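Local coordinates for protein spherulin-4 (Aspergillus clavatus, PDB 5C5G) that is a (beta/alpha)-barrel glycoside hydrolase that binds N-acetyl-D-galactosamine and, as its A. fumigatus counterpart does, probably acts in galactosaminogalactan biosynthesis, at residues V169-T174 / A200-V205; E227-H232 / G243-F248. All coordinates share one frame; numbering follows the deposited sequence.

Contact 1 (V169-T174 / A200-V205); sequences VVFEAT and AVIHSV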
loop_
_atom_site.group_PDB
_atom_site.type_symbol
_atom_site.label_atom_id
_atom_site.label_comp_id
_atom_site.label_asym_id
_atom_site.label_seq_id
_atom_site.Cartn_x
_atom_site.Cartn_y
_atom_site.Cartn_z
ATOM N N VAL A 169 -1.516 -7.056 2.801
ATOM C CA VAL A 169 -1.192 -7.507 1.452
ATOM C C VAL A 169 -0.968 -9.004 1.478
ATOM O O VAL A 169 0.084 -9.487 1.865
ATOM C CB VAL A 169 0.052 -6.784 0.906
ATOM C CG1 VAL A 169 0.262 -7.165 -0.545
ATOM C CG2 VAL A 169 -0.073 -5.259 1.047
ATOM N N VAL A 170 -1.987 -9.747 1.061
ATOM C CA VAL A 170 -1.956 -11.205 1.124
ATOM C C VAL A 170 -1.561 -11.852 -0.185
ATOM O O VAL A 170 -1.388 -13.071 -0.220
ATOM C CB VAL A 170 -3.297 -11.804 1.604
ATOM C CG1 VAL A 170 -3.611 -11.356 3.031
ATOM C CG2 VAL A 170 -4.451 -11.480 0.653
ATOM N N PHE A 171 -1.397 -11.058 -1.239
ATOM C CA PHE A 171 -0.913 -11.544 -2.515
ATOM C C PHE A 171 -0.012 -10.456 -3.071
ATOM O O PHE A 171 -0.437 -9.303 -3.176
ATOM C CB PHE A 171 -2.061 -11.848 -3.490
ATOM C CG PHE A 171 -1.566 -12.440 -4.769
ATOM C CD1 PHE A 171 -1.156 -11.623 -5.803
ATOM C CD2 PHE A 171 -1.418 -13.815 -4.900
ATOM C CE1 PHE A 171 -0.628 -12.165 -6.956
ATOM C CE2 PHE A 171 -0.913 -14.363 -6.061
ATOM C CZ PHE A 171 -0.516 -13.546 -7.077
ATOM N N GLU A 172 1.226 -10.813 -3.404
ATOM C CA GLU A 172 2.181 -9.887 -3.994
ATOM C C GLU A 172 3.064 -10.703 -4.927
ATOM O O GLU A 172 4.081 -11.253 -4.499
ATOM C CB GLU A 172 3.027 -9.166 -2.927
ATOM C CG GLU A 172 3.917 -8.082 -3.543
ATOM C CD GLU A 172 5.161 -7.734 -2.772
ATOM O OE1 GLU A 172 5.276 -8.077 -1.584
ATOM O OE2 GLU A 172 6.054 -7.107 -3.395
ATOM N N ALA A 173 2.683 -10.797 -6.190
ATOM C CA ALA A 173 3.368 -11.703 -7.089
ATOM C C ALA A 173 2.963 -11.423 -8.511
ATOM O O ALA A 173 2.190 -10.513 -8.793
ATOM C CB ALA A 173 3.056 -13.148 -6.712
ATOM N N THR A 174 3.493 -12.213 -9.432
ATOM C CA THR A 174 3.169 -12.040 -10.833
ATOM C C THR A 174 1.746 -12.500 -11.145
ATOM O O THR A 174 1.150 -13.317 -10.450
ATOM C CB THR A 174 4.098 -12.870 -11.739
ATOM O OG1 THR A 174 3.882 -14.252 -11.455
ATOM C CG2 THR A 174 5.560 -12.503 -11.530
ATOM N N ALA A 200 -4.330 -6.778 -2.606
ATOM C CA ALA A 200 -3.727 -7.604 -3.641
ATOM C C ALA A 200 -2.833 -6.753 -4.519
ATOM O O ALA A 200 -3.260 -5.709 -5.016
ATOM C CB ALA A 200 -4.782 -8.260 -4.492
ATOM N N VAL A 201 -1.620 -7.247 -4.743
ATOM C CA VAL A 201 -0.642 -6.622 -5.609
ATOM C C VAL A 201 -0.271 -7.628 -6.699
ATOM O O VAL A 201 0.311 -8.683 -6.408
ATOM C CB VAL A 201 0.604 -6.224 -4.816
ATOM C CG1 VAL A 201 1.717 -5.752 -5.744
ATOM C CG2 VAL A 201 0.275 -5.121 -3.825
ATOM N N ILE A 202 -0.599 -7.293 -7.937
ATOM C CA ILE A 202 -0.353 -8.172 -9.069
ATOM C C ILE A 202 0.472 -7.407 -10.082
ATOM O O ILE A 202 -0.008 -6.451 -10.674
ATOM C CB ILE A 202 -1.657 -8.649 -9.733
ATOM C CG1 ILE A 202 -2.597 -9.279 -8.703
ATOM C CG2 ILE A 202 -1.360 -9.646 -10.848
ATOM C CD1 ILE A 202 -4.011 -9.500 -9.236
ATOM N N HIS A 203 1.707 -7.838 -10.289
ATOM C CA HIS A 203 2.576 -7.214 -11.269
ATOM C C HIS A 203 2.829 -8.174 -12.420
ATOM O O HIS A 203 2.322 -9.300 -12.429
ATOM C CB HIS A 203 3.866 -6.725 -10.616
ATOM C CG HIS A 203 4.623 -7.773 -9.865
ATOM N ND1 HIS A 203 5.273 -8.820 -10.480
ATOM C CD2 HIS A 203 4.855 -7.909 -8.539
ATOM C CE1 HIS A 203 5.866 -9.561 -9.559
ATOM N NE2 HIS A 203 5.627 -9.028 -8.373
ATOM N N SER A 204 3.593 -7.729 -13.410
ATOM C CA SER A 204 3.996 -8.589 -14.515
ATOM C C SER A 204 2.786 -9.110 -15.276
ATOM O O SER A 204 2.814 -10.216 -15.833
ATOM C CB SER A 204 4.867 -9.746 -14.005
ATOM O OG SER A 204 5.911 -9.242 -13.165
ATOM N N VAL A 205 1.734 -8.313 -15.351
ATOM C CA VAL A 205 0.580 -8.704 -16.161
ATOM C C VAL A 205 0.952 -8.601 -17.646
ATOM O O VAL A 205 1.469 -7.573 -18.085
ATOM C CB VAL A 205 -0.616 -7.806 -15.869
ATOM C CG1 VAL A 205 -1.816 -8.241 -16.689
ATOM C CG2 VAL A 205 -0.967 -7.849 -14.392
HETATM O O HOH W 1 6.539 -10.280 -5.985
#
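Three backbone hydrogen bonds join Phe171 and Ala173 to Val201 and His203, pairing two neighbouring parallel strands whose directions differ by 10°. Val201 gives its N-H to Phe171 O at 2.8 Å and takes Ala173 N on its own O; His203 N then reaches Ala173 O at 3.1 Å. Val201 O also receives the CA-H of Glu172, with 3.3 Å from Glu172 CA.

Apolar contacts fall on both faces of the sheet. On one, Val169 CG1 meets Val201 CG2, and the CG of Glu172 lies beside Val201 CG1 at 3.9 Å, the two side chains pointing the same way. On the other, the CD1-CE1 side of the Phe171 ring rests against Ile202 CG1, while the Phe171 ring and that of Phe178 in helix 175-180 meet edge-to-face.

The His203 imidazole folds back over the strand end. CG lies between the backbone N and the carbonyl carbon (chi1 55°); one face of the ring lies over the carbonyl of Ala173, whose O sits 3.6 Å above the ring plane, over its centre. ND1 is hydrogen-bonded to Ser204 OG at 2.8 Å, and NE2 shares a water with Glu172 O, so both ring nitrogens are held and the ring's rotation is fixed.

Glu172, a residue of the N-acetyl-D-galactosamine site, has its carboxylate gripped by Tyr238 and Asn152; the strand pairing that holds its backbone beside Val201 and these two bonds are consistent with a group already in position before sugar binds.

Contact 2 (E227-H232 / G243-F248); sequences EIFITH and GQWSEF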
loop_
_atom_site.group_PDB
_atom_site.type_symbol
_atom_site.label_atom_id
_atom_site.label_comp_id
_atom_site.label_asym_id
_atom_site.label_seq_id
_atom_site.Cartn_x
_atom_site.Cartn_y
_atom_site.Cartn_z
ATOM N N GLU A 227 -8.184 -3.282 -1.442
ATOM C CA GLU A 227 -7.113 -2.429 -1.967
ATOM C C GLU A 227 -6.361 -3.221 -3.009
ATOM O O GLU A 227 -6.081 -4.395 -2.784
ATOM C CB GLU A 227 -6.162 -1.926 -0.873
ATOM C CG GLU A 227 -6.889 -1.502 0.395
ATOM C CD GLU A 227 -6.213 -0.422 1.203
ATOM O OE1 GLU A 227 -5.439 0.377 0.621
ATOM O OE2 GLU A 227 -6.478 -0.363 2.415
ATOM N N ILE A 228 -6.065 -2.605 -4.154
ATOM C CA ILE A 228 -5.530 -3.326 -5.302
ATOM C C ILE A 228 -4.488 -2.488 -6.044
ATOM O O ILE A 228 -4.715 -1.303 -6.297
ATOM C CB ILE A 228 -6.650 -3.657 -6.302
ATOM C CG1 ILE A 228 -7.759 -4.462 -5.623
ATOM C CG2 ILE A 228 -6.086 -4.388 -7.510
ATOM C CD1 ILE A 228 -8.981 -4.659 -6.484
ATOM N N PHE A 229 -3.378 -3.126 -6.403
ATOM C CA PHE A 229 -2.429 -2.579 -7.367
ATOM C C PHE A 229 -2.240 -3.620 -8.455
ATOM O O PHE A 229 -1.965 -4.785 -8.157
ATOM C CB PHE A 229 -1.082 -2.320 -6.712
ATOM C CG PHE A 229 -0.055 -1.707 -7.631
ATOM C CD1 PHE A 229 -0.268 -0.462 -8.198
ATOM C CD2 PHE A 229 1.145 -2.359 -7.893
ATOM C CE1 PHE A 229 0.701 0.106 -9.045
ATOM C CE2 PHE A 229 2.106 -1.788 -8.723
ATOM C CZ PHE A 229 1.885 -0.565 -9.287
ATOM N N ILE A 230 -2.409 -3.211 -9.713
ATOM C CA ILE A 230 -2.173 -4.067 -10.867
ATOM C C ILE A 230 -1.272 -3.305 -11.821
ATOM O O ILE A 230 -1.535 -2.136 -12.102
ATOM C CB ILE A 230 -3.487 -4.437 -11.571
ATOM C CG1 ILE A 230 -4.282 -5.380 -10.673
ATOM C CG2 ILE A 230 -3.210 -5.110 -12.918
ATOM C CD1 ILE A 230 -5.725 -5.627 -11.136
ATOM N N THR A 231 -0.210 -3.951 -12.305
ATOM C CA THR A 231 0.663 -3.337 -13.281
ATOM C C THR A 231 1.182 -4.341 -14.279
ATOM O O THR A 231 1.363 -5.529 -13.990
ATOM C CB THR A 231 1.837 -2.620 -12.618
ATOM O OG1 THR A 231 2.628 -2.023 -13.647
ATOM C CG2 THR A 231 2.702 -3.558 -11.788
ATOM N N HIS A 232 1.388 -3.839 -15.488
ATOM C CA HIS A 232 1.906 -4.626 -16.590
ATOM C C HIS A 232 3.429 -4.589 -16.656
ATOM O O HIS A 232 4.004 -5.214 -17.525
ATOM C CB HIS A 232 1.276 -4.153 -17.900
ATOM C CG HIS A 232 -0.200 -4.396 -17.961
ATOM N ND1 HIS A 232 -1.117 -3.595 -17.319
ATOM C CD2 HIS A 232 -0.907 -5.367 -18.585
ATOM C CE1 HIS A 232 -2.334 -4.059 -17.559
ATOM N NE2 HIS A 232 -2.233 -5.136 -18.314
ATOM N N GLY A 243 2.110 0.480 -18.544
ATOM C CA GLY A 243 1.524 1.003 -19.756
ATOM C C GLY A 243 0.018 1.143 -19.753
ATOM O O GLY A 243 -0.516 1.838 -20.616
ATOM N N GLN A 244 -0.658 0.498 -18.807
ATOM C CA GLN A 244 -2.115 0.595 -18.694
ATOM C C GLN A 244 -2.530 1.151 -17.340
ATOM O O GLN A 244 -3.612 0.880 -16.849
ATOM C CB GLN A 244 -2.756 -0.769 -18.955
ATOM C CG GLN A 244 -2.555 -1.190 -20.411
ATOM C CD GLN A 244 -3.111 -2.552 -20.716
ATOM O OE1 GLN A 244 -4.307 -2.795 -20.556
ATOM N NE2 GLN A 244 -2.240 -3.460 -21.137
ATOM N N TRP A 245 -1.652 1.940 -16.731
ATOM C CA TRP A 245 -1.944 2.546 -15.438
ATOM C C TRP A 245 -3.239 3.369 -15.461
ATOM O O TRP A 245 -4.104 3.206 -14.599
ATOM C CB TRP A 245 -0.749 3.396 -15.025
ATOM C CG TRP A 245 -0.972 4.372 -13.905
ATOM C CD1 TRP A 245 -0.942 5.724 -14.005
ATOM C CD2 TRP A 245 -1.216 4.072 -12.530
ATOM N NE1 TRP A 245 -1.147 6.296 -12.775
ATOM C CE2 TRP A 245 -1.329 5.301 -11.854
ATOM C CE3 TRP A 245 -1.358 2.892 -11.807
ATOM C CZ2 TRP A 245 -1.585 5.385 -10.486
ATOM C CZ3 TRP A 245 -1.618 2.979 -10.440
ATOM C CH2 TRP A 245 -1.707 4.215 -9.801
ATOM N N SER A 246 -3.399 4.236 -16.450
ATOM C CA SER A 246 -4.594 5.072 -16.489
ATOM C C SER A 246 -5.843 4.207 -16.693
ATOM O O SER A 246 -6.887 4.486 -16.116
ATOM C CB SER A 246 -4.488 6.168 -17.554
ATOM O OG SER A 246 -4.244 5.625 -18.827
ATOM N N GLU A 247 -5.737 3.178 -17.535
ATOM C CA GLU A 247 -6.855 2.276 -17.787
ATOM C C GLU A 247 -7.222 1.510 -16.516
ATOM O O GLU A 247 -8.396 1.349 -16.207
ATOM C CB GLU A 247 -6.532 1.299 -18.923
ATOM C CG GLU A 247 -6.502 1.934 -20.300
ATOM C CD GLU A 247 -5.169 2.571 -20.677
ATOM O OE1 GLU A 247 -4.246 2.705 -19.849
ATOM O OE2 GLU A 247 -5.055 2.970 -21.855
ATOM N N PHE A 248 -6.219 1.033 -15.792
ATOM C CA PHE A 248 -6.451 0.370 -14.524
ATOM C C PHE A 248 -7.221 1.275 -13.564
ATOM O O PHE A 248 -8.221 0.866 -12.993
ATOM C CB PHE A 248 -5.110 -0.082 -13.919
ATOM C CG PHE A 248 -5.173 -0.426 -12.460
ATOM C CD1 PHE A 248 -6.003 -1.425 -11.989
ATOM C CD2 PHE A 248 -4.414 0.273 -11.550
ATOM C CE1 PHE A 248 -6.058 -1.709 -10.628
ATOM C CE2 PHE A 248 -4.463 -0.025 -10.204
ATOM C CZ PHE A 248 -5.292 -1.012 -9.751
HETATM O O HOH W 2 -0.030 -1.199 -16.404
#
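Phe248 lays its ring against the backbone and side chain of Ile230, the main apolar meeting of strand 227-230 with the first turn of helix 245-252. Its CG stands anti to the backbone N (chi1 164°), and the ring lies between the helix backbone and the strand. Ile230 CB makes a CH-pi contact over the ring face, 4.1 Å from the centroid, and Ile230 N lies above the same ring, offset toward the rim. Ile228 closes on the far end: its O is in plane at the ring edge, 3.5 Å from Phe248 CZ, and its CG2 reaches CE1. Phe229 meets Trp245 separately, the edge of its ring at CE1 being 3.9 Å from Trp245 CZ3, with the two side chains crossing at about a right angle.

The polar end is a stack. The Gln244 amide lies over one face of the His232 imidazole, planes 20° apart, with Gln244 NE2 3.3 Å above the ring plane near the rim. Water 2 sits in plane at the ring edge, 2.8 Å from His232 ND1, and accepts the N-H of Gln244, the N-cap residue. His232 NE2 is hydrogen-bonded to Val209 O.

Ile228 and Ile230 also touch Val221 and Val218 of helix 212-224, so the outer side of the strand packs on both helices. Phe229 instead contacts Val201 and Pro13 of the two adjoining strands, and Trp245 reaches Val12 of strand 9-13.

In the fold
Following the chain from the N terminus, contact 1 comes first: strand 167-172 leads into helix 175-180, and the chain returns through 200-205 to pair parallel with it, closing a beta-alpha-beta unit. Helix 212-224 then carries the chain to the last barrel strand, and contact 2 closes a short loop of ten residues that brings helix 245-252 back onto it. The two closures are in series, neither nesting nor crossing. Strands 198-203 and 227-230 are neighbours, and Phe229 pairs by its backbone with Ala200 and Ile202. The contacts therefore tie the sixth, seventh and eighth strands and the final helix together, next to strand 9-13, where the barrel shuts.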